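Local coordinates for specific mitochondrial acyl carrier protein (Toxoplasma, PDB 3CE7), which probably carries acyl intermediates on a phosphopantetheine arm during mitochondrial fatty acid and lipid synthesis, at residues T15-V20 with I89-V94; N22-M27 with E69-T74; F31-E36 with R50-W55; S41-E46 with F83-E88. All coordinates share one frame; numbering follows the deposited sequence.

Contact 1: residues T15-V20 with I89-V94; sequences TDINAV and IADFVV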
# COMPACT_ATOMS: atom_id res chain seq x y z
N THR A 15 5.68 -13.46 -2.77
CA THR A 15 6.36 -13.15 -4.02
C THR A 15 5.43 -13.25 -5.23
O THR A 15 5.87 -13.13 -6.37
CB THR A 15 7.63 -14.01 -4.24
OG1 THR A 15 7.29 -15.40 -4.16
CG2 THR A 15 8.68 -13.69 -3.18
N ASP A 16 4.14 -13.48 -4.96
CA ASP A 16 3.10 -13.57 -6.00
C ASP A 16 2.43 -12.19 -6.11
O ASP A 16 1.67 -11.81 -5.23
CB ASP A 16 2.10 -14.66 -5.58
CG ASP A 16 0.92 -14.83 -6.54
OD1 ASP A 16 0.52 -13.89 -7.24
OD2 ASP A 16 0.36 -15.96 -6.57
N ILE A 17 2.70 -11.46 -7.18
CA ILE A 17 2.19 -10.09 -7.31
C ILE A 17 0.66 -9.99 -7.33
O ILE A 17 0.09 -9.04 -6.78
CB ILE A 17 2.84 -9.32 -8.52
CG1 ILE A 17 2.47 -7.82 -8.48
CG2 ILE A 17 2.48 -9.97 -9.85
CD1 ILE A 17 2.95 -7.10 -7.21
N ASN A 18 -0.01 -10.97 -7.94
CA ASN A 18 -1.48 -10.97 -7.91
C ASN A 18 -2.01 -11.05 -6.49
O ASN A 18 -2.86 -10.25 -6.08
CB ASN A 18 -2.05 -12.09 -8.79
CG ASN A 18 -1.97 -11.77 -10.27
OD1 ASN A 18 -1.42 -10.75 -10.68
ND2 ASN A 18 -2.53 -12.67 -11.09
N ALA A 19 -1.48 -12.00 -5.72
CA ALA A 19 -1.96 -12.23 -4.35
C ALA A 19 -1.64 -11.04 -3.45
O ALA A 19 -2.50 -10.58 -2.69
CB ALA A 19 -1.37 -13.52 -3.79
N VAL A 20 -0.41 -10.54 -3.57
CA VAL A 20 0.03 -9.40 -2.75
C VAL A 20 -0.78 -8.15 -3.12
O VAL A 20 -1.17 -7.38 -2.23
CB VAL A 20 1.55 -9.18 -2.88
CG1 VAL A 20 1.98 -7.88 -2.23
CG2 VAL A 20 2.31 -10.34 -2.26
N ILE A 89 3.36 -0.06 -4.20
CA ILE A 89 3.63 -0.64 -2.89
C ILE A 89 3.72 -2.17 -3.01
O ILE A 89 4.69 -2.78 -2.51
CB ILE A 89 2.61 -0.21 -1.83
CG1 ILE A 89 2.60 1.32 -1.74
CG2 ILE A 89 2.98 -0.82 -0.46
CD1 ILE A 89 1.63 1.91 -0.72
N ALA A 90 2.72 -2.77 -3.67
CA ALA A 90 2.73 -4.22 -3.91
C ALA A 90 4.00 -4.65 -4.65
O ALA A 90 4.65 -5.63 -4.28
CB ALA A 90 1.49 -4.64 -4.68
N ASP A 91 4.36 -3.90 -5.69
CA ASP A 91 5.58 -4.19 -6.44
C ASP A 91 6.82 -4.17 -5.54
O ASP A 91 7.71 -5.01 -5.67
CB ASP A 91 5.75 -3.19 -7.59
CG ASP A 91 4.75 -3.39 -8.73
OD1 ASP A 91 4.00 -4.38 -8.76
OD2 ASP A 91 4.71 -2.51 -9.62
N PHE A 92 6.89 -3.19 -4.63
CA PHE A 92 8.05 -3.08 -3.74
C PHE A 92 8.10 -4.28 -2.79
O PHE A 92 9.18 -4.85 -2.55
CB PHE A 92 8.02 -1.78 -2.95
CG PHE A 92 9.27 -1.57 -2.14
CD1 PHE A 92 10.45 -1.17 -2.76
CD2 PHE A 92 9.29 -1.83 -0.77
CE1 PHE A 92 11.63 -0.99 -2.02
CE2 PHE A 92 10.46 -1.65 -0.02
CZ PHE A 92 11.62 -1.24 -0.65
N VAL A 93 6.94 -4.67 -2.27
CA VAL A 93 6.89 -5.81 -1.36
C VAL A 93 7.40 -7.06 -2.07
O VAL A 93 8.28 -7.76 -1.55
CB VAL A 93 5.46 -6.04 -0.83
CG1 VAL A 93 5.36 -7.40 -0.14
CG2 VAL A 93 5.07 -4.93 0.13
N VAL A 94 6.87 -7.32 -3.26
CA VAL A 94 7.26 -8.53 -3.99
C VAL A 94 8.75 -8.49 -4.31
O VAL A 94 9.46 -9.49 -4.10
CB VAL A 94 6.39 -8.73 -5.23
CG1 VAL A 94 7.00 -9.79 -6.17
CG2 VAL A 94 4.98 -9.12 -4.79
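With CG1 anti to the backbone N (chi1 -170°) and CD1 then swung through a bend (chi2 60°), Ile17 extends its terminal methyl over to helix 86-98. Val20 and Val94 both hold CG1 anti to their own backbone N, which leaves CG2 of each beside that nitrogen, and these two CG2 methyls meet at 3.9 Å. The CG2 of Val94 also takes Ile17 CD1 at 3.7 Å, so one branch serves two partners. Its other branch, CG1, rests against the backbone, 3.5 Å from Thr15 O. One turn earlier in helix 86-98, the small Ala90 allows close approach, its CB lying 3.8 Å from Ile17 CD1, while the Val20 and Val93 side chains cross obliquely and touch through their CG1 methyls. Ile17 CD1 also brushes Asp91 OD1, which accepts a hydrogen bond from Gln87. Asp16 faces away and N-caps helix 17-29: Ala19 N donates to its OD1 across 3.1 Å, from above the carboxylate plane. The first and last helices of the acyl carrier protein bundle pack here, the start of helix 17-29 against the middle of helix 86-98, where Val93 also reaches Val67 and Phe71 of helix 57-71, and Ile89 reaches Phe63 and Val67.

Contact 2: residues N22-M27 with E69-T74; sequences NYIVGM and EIFDVT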
# COMPACT_ATOMS: atom_id res chain seq x y z
N ASN A 22 -3.87 -7.95 -4.49
CA ASN A 22 -5.22 -8.14 -3.95
C ASN A 22 -5.27 -7.88 -2.44
O ASN A 22 -6.17 -7.20 -1.95
CB ASN A 22 -5.76 -9.53 -4.30
CG ASN A 22 -6.23 -9.63 -5.74
OD1 ASN A 22 -6.56 -8.62 -6.36
ND2 ASN A 22 -6.25 -10.85 -6.29
N TYR A 23 -4.28 -8.40 -1.70
CA TYR A 23 -4.23 -8.23 -0.26
C TYR A 23 -4.09 -6.75 0.12
O TYR A 23 -4.79 -6.24 1.02
CB TYR A 23 -3.08 -9.04 0.34
CG TYR A 23 -3.31 -9.35 1.79
CD1 TYR A 23 -4.05 -10.48 2.16
CD2 TYR A 23 -2.85 -8.50 2.80
CE1 TYR A 23 -4.30 -10.77 3.49
CE2 TYR A 23 -3.09 -8.79 4.14
CZ TYR A 23 -3.82 -9.93 4.47
OH TYR A 23 -4.09 -10.25 5.79
N ILE A 24 -3.19 -6.07 -0.57
CA ILE A 24 -2.89 -4.67 -0.28
C ILE A 24 -4.08 -3.77 -0.61
O ILE A 24 -4.36 -2.83 0.13
CB ILE A 24 -1.58 -4.25 -0.97
CG1 ILE A 24 -0.41 -4.87 -0.19
CG2 ILE A 24 -1.47 -2.73 -1.09
CD1 ILE A 24 0.97 -4.61 -0.75
N VAL A 25 -4.80 -4.08 -1.68
CA VAL A 25 -6.06 -3.37 -1.98
C VAL A 25 -7.03 -3.52 -0.80
O VAL A 25 -7.59 -2.52 -0.33
CB VAL A 25 -6.71 -3.86 -3.30
CG1 VAL A 25 -8.14 -3.29 -3.47
CG2 VAL A 25 -5.85 -3.43 -4.48
N GLY A 26 -7.19 -4.74 -0.29
CA GLY A 26 -8.04 -5.00 0.88
C GLY A 26 -7.62 -4.22 2.11
O GLY A 26 -8.47 -3.68 2.84
N MET A 27 -6.31 -4.15 2.35
CA MET A 27 -5.78 -3.38 3.48
C MET A 27 -6.12 -1.90 3.34
O MET A 27 -6.50 -1.24 4.32
CB MET A 27 -4.26 -3.52 3.56
CG MET A 27 -3.77 -4.89 3.96
SD MET A 27 -1.97 -4.99 3.87
CE MET A 27 -1.45 -3.71 4.99
N GLU A 69 4.70 -4.42 8.67
CA GLU A 69 4.33 -5.37 9.72
C GLU A 69 3.85 -6.70 9.16
O GLU A 69 4.27 -7.76 9.63
CB GLU A 69 3.25 -4.76 10.63
CG GLU A 69 3.78 -3.68 11.56
CD GLU A 69 2.67 -2.91 12.28
OE1 GLU A 69 1.48 -3.13 12.00
OE2 GLU A 69 3.03 -2.08 13.14
N ILE A 70 2.99 -6.64 8.15
CA ILE A 70 2.34 -7.83 7.62
C ILE A 70 3.28 -8.64 6.74
O ILE A 70 3.27 -9.87 6.79
CB ILE A 70 1.02 -7.45 6.89
CG1 ILE A 70 -0.04 -7.06 7.93
CG2 ILE A 70 0.55 -8.60 6.01
CD1 ILE A 70 -1.26 -6.33 7.38
N PHE A 71 4.11 -7.96 5.96
CA PHE A 71 4.94 -8.64 4.95
C PHE A 71 6.41 -8.79 5.31
O PHE A 71 7.17 -9.40 4.55
CB PHE A 71 4.80 -7.97 3.57
CG PHE A 71 3.43 -8.13 2.97
CD1 PHE A 71 3.05 -9.35 2.39
CD2 PHE A 71 2.51 -7.09 3.00
CE1 PHE A 71 1.78 -9.51 1.85
CE2 PHE A 71 1.24 -7.25 2.46
CZ PHE A 71 0.88 -8.45 1.88
N ASP A 72 6.81 -8.23 6.46
CA ASP A 72 8.19 -8.31 6.93
C ASP A 72 9.17 -7.76 5.89
O ASP A 72 10.10 -8.46 5.46
CB ASP A 72 8.56 -9.75 7.32
CG ASP A 72 7.76 -10.27 8.51
OD1 ASP A 72 7.28 -9.45 9.32
OD2 ASP A 72 7.62 -11.50 8.62
N VAL A 73 8.92 -6.53 5.46
CA VAL A 73 9.83 -5.80 4.59
C VAL A 73 10.16 -4.47 5.25
O VAL A 73 9.41 -4.01 6.11
CB VAL A 73 9.26 -5.57 3.16
CG1 VAL A 73 9.03 -6.90 2.46
CG2 VAL A 73 7.98 -4.73 3.20
N THR A 74 11.28 -3.87 4.85
CA THR A 74 11.66 -2.53 5.30
C THR A 74 11.54 -1.59 4.12
O THR A 74 12.16 -1.80 3.07
CB THR A 74 13.11 -2.49 5.83
OG1 THR A 74 13.22 -3.38 6.95
CG2 THR A 74 13.48 -1.08 6.28
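The acyl carrier protein fold is a small helical bundle, and here helix 17-29 meets the C-terminal turn of helix 57-71 through side chains alone. The backbones stay well separated, with Ile24 CA and Ile70 CA 10.0 Å apart, and four large residues bridge the interval, joined by Ile24 from the buried side.

The aromatic component is the pair Tyr23 and Phe71. Tyr23 holds CG anti to its backbone N (chi1 -157°), whereas Phe71 has CG beside its own; the two ring planes come out nearly perpendicular, at 86°. The side chains cross obliquely, with Tyr23 CD2 3.8 Å from Phe71 CZ.

Aliphatic contacts complete the packing. Ile24 CG1 touches Phe71 CE2 at 3.9 Å, on the way into the core, where Phe71 also meets Val93 of helix 86-98. Ile70 spreads its two branches: CG2 approaches Tyr23 CE2 and also lies above one face of the Phe71 ring, offset toward the rim, while CD1 reaches out to Met27.

Sulfur supplies the third kind of interaction. Met27 SD makes an oblique Met-aromatic contact with Phe71, 4.2 Å from CE2. The chain runs out extended as far as the sulfur and then bends (chi3 59°), a turn that places Met27 CE tip to tip with Ile70 CD1, 3.6 Å away.

Contact 3: residues F31-E36 with R50-W55; sequences FLQKGE and REDRLW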
# COMPACT_ATOMS: atom_id res chain seq x y z
N PHE A 31 -8.86 1.87 5.31
CA PHE A 31 -8.55 3.27 5.57
C PHE A 31 -9.63 4.21 5.04
O PHE A 31 -9.66 5.39 5.39
CB PHE A 31 -7.22 3.66 4.92
CG PHE A 31 -5.99 3.26 5.70
CD1 PHE A 31 -5.71 1.91 5.97
CD2 PHE A 31 -5.08 4.23 6.12
CE1 PHE A 31 -4.56 1.55 6.67
CE2 PHE A 31 -3.94 3.88 6.83
CZ PHE A 31 -3.68 2.52 7.10
N LEU A 32 -10.50 3.69 4.17
CA LEU A 32 -11.30 4.57 3.32
C LEU A 32 -12.74 4.74 3.77
O LEU A 32 -13.30 3.91 4.50
CB LEU A 32 -11.26 4.08 1.86
CG LEU A 32 -9.87 3.91 1.24
CD1 LEU A 32 -9.97 3.48 -0.22
CD2 LEU A 32 -9.03 5.17 1.37
N GLN A 33 -13.32 5.84 3.32
CA GLN A 33 -14.73 6.13 3.53
C GLN A 33 -15.54 5.03 2.84
O GLN A 33 -15.17 4.57 1.76
CB GLN A 33 -15.07 7.51 2.96
CG GLN A 33 -16.52 7.97 3.15
CD GLN A 33 -16.93 8.08 4.61
OE1 GLN A 33 -17.92 7.47 5.03
NE2 GLN A 33 -16.17 8.84 5.40
N LYS A 34 -16.64 4.62 3.47
CA LYS A 34 -17.50 3.57 2.93
C LYS A 34 -17.92 3.89 1.50
O LYS A 34 -18.27 5.04 1.19
CB LYS A 34 -18.74 3.39 3.80
N GLY A 35 -17.84 2.89 0.63
CA GLY A 35 -18.21 3.05 -0.78
C GLY A 35 -17.14 3.66 -1.68
O GLY A 35 -17.30 3.66 -2.90
N GLU A 36 -16.07 4.20 -1.08
CA GLU A 36 -14.94 4.74 -1.85
C GLU A 36 -14.30 3.61 -2.64
O GLU A 36 -14.10 2.51 -2.11
CB GLU A 36 -13.91 5.39 -0.92
CG GLU A 36 -12.81 6.16 -1.61
CD GLU A 36 -13.23 7.56 -2.05
OE1 GLU A 36 -14.38 7.98 -1.77
OE2 GLU A 36 -12.39 8.22 -2.69
N ARG A 50 -11.59 7.63 6.03
CA ARG A 50 -12.65 7.57 7.05
C ARG A 50 -12.92 8.93 7.68
O ARG A 50 -14.00 9.16 8.24
CB ARG A 50 -12.25 6.59 8.16
CG ARG A 50 -12.10 5.14 7.73
CD ARG A 50 -13.44 4.42 7.63
NE ARG A 50 -13.25 2.98 7.46
CZ ARG A 50 -13.53 2.06 8.38
NH1 ARG A 50 -14.04 2.42 9.56
NH2 ARG A 50 -13.32 0.78 8.12
N GLU A 51 -11.93 9.81 7.59
CA GLU A 51 -11.98 11.16 8.17
C GLU A 51 -12.64 12.18 7.25
O GLU A 51 -12.61 13.38 7.55
CB GLU A 51 -10.57 11.64 8.49
CG GLU A 51 -9.78 10.74 9.41
CD GLU A 51 -8.39 11.27 9.67
OE1 GLU A 51 -8.23 12.50 9.77
OE2 GLU A 51 -7.45 10.45 9.78
N ASP A 52 -13.23 11.69 6.15
CA ASP A 52 -13.84 12.52 5.11
C ASP A 52 -12.91 13.65 4.63
O ASP A 52 -13.34 14.77 4.35
CB ASP A 52 -15.21 13.05 5.55
CG ASP A 52 -16.28 11.96 5.57
OD1 ASP A 52 -15.94 10.77 5.70
OD2 ASP A 52 -17.48 12.30 5.46
N ARG A 53 -11.63 13.32 4.54
CA ARG A 53 -10.62 14.18 3.95
C ARG A 53 -9.88 13.32 2.93
O ARG A 53 -9.99 12.09 2.96
CB ARG A 53 -9.64 14.71 5.01
CG ARG A 53 -8.78 13.64 5.69
CD ARG A 53 -7.98 14.20 6.85
NE ARG A 53 -6.76 14.88 6.42
CZ ARG A 53 -6.05 15.72 7.18
NH1 ARG A 53 -4.95 16.28 6.70
NH2 ARG A 53 -6.44 15.99 8.42
N LEU A 54 -9.14 13.95 2.03
CA LEU A 54 -8.33 13.19 1.08
C LEU A 54 -7.10 12.59 1.76
O LEU A 54 -6.50 13.19 2.65
CB LEU A 54 -7.93 14.05 -0.12
CG LEU A 54 -9.10 14.58 -0.98
CD1 LEU A 54 -8.58 15.39 -2.14
CD2 LEU A 54 -10.00 13.45 -1.49
N TRP A 55 -6.74 11.39 1.32
CA TRP A 55 -5.53 10.70 1.74
C TRP A 55 -4.32 11.63 1.66
O TRP A 55 -4.14 12.32 0.65
CB TRP A 55 -5.33 9.52 0.80
CG TRP A 55 -4.17 8.60 1.08
CD1 TRP A 55 -2.84 8.87 0.95
CD2 TRP A 55 -4.27 7.25 1.51
NE1 TRP A 55 -2.09 7.76 1.29
CE2 TRP A 55 -2.95 6.74 1.62
CE3 TRP A 55 -5.35 6.40 1.80
CZ2 TRP A 55 -2.68 5.43 2.04
CZ3 TRP A 55 -5.09 5.09 2.21
CH2 TRP A 55 -3.75 4.62 2.33
O HOH W 1 -13.78 1.01 4.86
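The long loop linking helix 17-29 to helix 57-71, a hallmark of the acyl carrier protein fold, is here drawn together near its two ends. Arg50 is the polar centre. Its backbone N donates to Phe31 O at 3.0 Å, in the carbonyl plane and on a lone pair, with a moderately bent N-H...O angle of 150°. The side chain folds back at chi2 (-81°), so that NE makes a weak bond to Leu32 O (3.1 Å), the oxygen sitting at the guanidinium edge. A water donates to the same Leu32 O and weakly accepts from Arg50 NH2, bridging the two residues. Gln33 NE2 and Asp52 OD1, as modelled, are too close for a hydrogen bond; both residues have alternate conformers, and these two positions are probably not occupied together.

The apolar half centres on Trp55. Its CZ3 meets Phe31 CB at 3.7 Å, the Phe31 ring and the six-membered ring of Trp55 lying oblique with planes 34° apart, and Leu32 CD2 comes in at the indole edge, 3.9 Å from CE3. Trp55 NE1 is hydrogen-bonded to Thr60 OG1, and the Phe31 ring packs edge-to-face with Phe63, so both aromatics tie the loop to helix 57-71.

Contact 4: residues S41-E46 with F83-E88; sequences SSKLEE and FQTLQE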
# COMPACT_ATOMS: atom_id res chain seq x y z
N SER A 41 -4.09 1.12 -9.56
CA SER A 41 -3.54 2.29 -10.25
C SER A 41 -4.08 3.63 -9.75
O SER A 41 -3.65 4.70 -10.21
CB SER A 41 -3.75 2.16 -11.76
OG SER A 41 -5.13 2.13 -12.05
N SER A 42 -5.02 3.58 -8.80
CA SER A 42 -5.58 4.81 -8.22
C SER A 42 -4.48 5.65 -7.58
O SER A 42 -3.61 5.12 -6.90
CB SER A 42 -6.65 4.50 -7.16
OG SER A 42 -7.74 3.76 -7.68
N LYS A 43 -4.50 6.97 -7.81
CA LYS A 43 -3.61 7.85 -7.07
C LYS A 43 -4.12 7.97 -5.63
O LYS A 43 -5.24 8.41 -5.40
CB LYS A 43 -3.53 9.23 -7.75
CG LYS A 43 -2.76 9.21 -9.07
CD LYS A 43 -1.25 9.29 -8.85
CE LYS A 43 -0.47 9.08 -10.14
NZ LYS A 43 -0.27 7.64 -10.46
N LEU A 44 -3.31 7.52 -4.68
CA LEU A 44 -3.73 7.50 -3.27
C LEU A 44 -4.27 8.84 -2.82
O LEU A 44 -5.30 8.89 -2.14
CB LEU A 44 -2.57 7.08 -2.37
CG LEU A 44 -2.07 5.64 -2.51
CD1 LEU A 44 -0.76 5.47 -1.75
CD2 LEU A 44 -3.11 4.66 -2.02
N GLU A 45 -3.61 9.92 -3.24
CA GLU A 45 -3.97 11.27 -2.81
C GLU A 45 -5.34 11.74 -3.30
O GLU A 45 -5.82 12.81 -2.87
CB GLU A 45 -2.87 12.26 -3.21
CG GLU A 45 -2.03 12.78 -2.05
CD GLU A 45 -1.04 11.77 -1.48
OE1 GLU A 45 -0.53 12.02 -0.37
OE2 GLU A 45 -0.75 10.74 -2.13
N GLU A 46 -5.97 10.96 -4.16
CA GLU A 46 -7.30 11.28 -4.67
C GLU A 46 -8.42 10.54 -3.90
O GLU A 46 -9.61 10.80 -4.10
CB GLU A 46 -7.35 11.09 -6.20
CG GLU A 46 -6.53 12.19 -6.93
CD GLU A 46 -6.06 11.84 -8.36
OE1 GLU A 46 -6.55 10.86 -8.97
OE2 GLU A 46 -5.19 12.58 -8.88
N PHE A 83 5.92 6.90 -3.03
CA PHE A 83 4.77 6.06 -3.38
C PHE A 83 3.57 6.93 -3.76
O PHE A 83 3.23 7.88 -3.03
CB PHE A 83 4.33 5.19 -2.20
CG PHE A 83 5.17 3.95 -1.98
CD1 PHE A 83 5.76 3.25 -3.03
CD2 PHE A 83 5.33 3.47 -0.68
CE1 PHE A 83 6.52 2.10 -2.79
CE2 PHE A 83 6.08 2.32 -0.43
CZ PHE A 83 6.67 1.63 -1.48
N GLN A 84 2.92 6.59 -4.87
CA GLN A 84 1.69 7.27 -5.28
C GLN A 84 0.49 6.33 -5.46
O GLN A 84 -0.66 6.77 -5.40
CB GLN A 84 1.90 8.08 -6.56
CG GLN A 84 2.86 9.23 -6.39
CD GLN A 84 3.04 9.97 -7.69
OE1 GLN A 84 3.82 9.56 -8.56
NE2 GLN A 84 2.30 11.07 -7.84
N THR A 85 0.77 5.04 -5.69
CA THR A 85 -0.30 4.06 -5.92
C THR A 85 -0.05 2.76 -5.16
O THR A 85 1.09 2.46 -4.75
CB THR A 85 -0.43 3.66 -7.42
OG1 THR A 85 0.70 2.85 -7.81
CG2 THR A 85 -0.53 4.90 -8.32
N LEU A 86 -1.12 1.99 -4.96
CA LEU A 86 -0.98 0.68 -4.31
C LEU A 86 -0.18 -0.31 -5.15
O LEU A 86 0.51 -1.16 -4.60
CB LEU A 86 -2.34 0.07 -4.01
CG LEU A 86 -3.21 0.83 -3.01
CD1 LEU A 86 -4.53 0.13 -2.96
CD2 LEU A 86 -2.54 0.91 -1.62
N GLN A 87 -0.27 -0.21 -6.48
CA GLN A 87 0.51 -1.11 -7.31
C GLN A 87 2.00 -0.95 -7.02
O GLN A 87 2.73 -1.95 -6.98
CB GLN A 87 0.26 -0.88 -8.80
CG GLN A 87 0.89 -1.96 -9.66
CD GLN A 87 0.22 -3.30 -9.44
OE1 GLN A 87 -0.92 -3.51 -9.86
NE2 GLN A 87 0.92 -4.20 -8.74
N GLU A 88 2.44 0.28 -6.82
CA GLU A 88 3.85 0.53 -6.50
C GLU A 88 4.26 -0.13 -5.18
O GLU A 88 5.35 -0.68 -5.06
CB GLU A 88 4.11 2.03 -6.42
CG GLU A 88 4.05 2.72 -7.79
CD GLU A 88 4.05 4.23 -7.68
OE1 GLU A 88 3.74 4.74 -6.59
OE2 GLU A 88 4.36 4.91 -8.69
O HOH W 2 -3.73 2.80 -5.59
O HOH W 3 -0.95 9.67 -4.63
O HOH W 4 1.76 8.98 -0.96
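Leu44, Gln84 and Thr85 carry most of the interface between the segment 41-46, loop running into a short 3-10 turn, and the start of helix 86-98. Leu44 is held at its backbone: its N donates to Gln84 O across 2.8 Å, almost straight at 174° and nearly along the C=O axis. That carbonyl also receives a water, which in turn accepts from Glu45 N and donates to Glu45 OE2. The Leu44 and Leu86 side chains cross at about a right angle, Leu44 CD2 lying 3.8 Å from Leu86 CD2 in the buried interior.

On the solvent side Gln84, extended beyond CG, lies alongside Lys43, both pointing the same way with Lys43 CD 4.1 Å from Gln84 CB. Lys43 bends at chi2 and chi4, which brings NZ round to 3.5 Å from Thr85 CG2.

CG2 of Thr85, anti to the carbonyl carbon, lies against Ser42 O at 3.4 Å, while OG1 takes the crowded position between backbone N and carbonyl carbon (chi1 72°). There it accepts from Glu88 N, and Glu88 OE1 accepts from Thr85 N at 3.1 Å, a capping box; the same OE1 is gripped by Gln84 N at 2.7 Å. A carboxylate at the helix N-terminus, bound by two N-H groups and with Lys43 NZ in the vicinity, would be expected to remain ionised.

Overall arrangement
Three helices with their flanking residues and the long loop supply the four contacts, all partly buried; contact 2 lies nearest the chain's centre and contact 3 is the most peripheral. Contacts 1 and 2 share helix 17-29 and touch through Ala90 with Ile24 and Val93 with Phe71; between their segments they rely on apolar packing, which suits helix faces that close the bundle. Contacts 1 and 4 share helix 86-98. Contacts 3 and 4 fasten the loop between helices 17-29 and 57-71, and there hydrogen bonds to backbone carbonyls, one nearly straight and one weak, and waters accompany the apolar contacts. Trp55 CB packs on Leu44 O of contact 4, and Leu86 leads inward to Ile24, connecting loop and core.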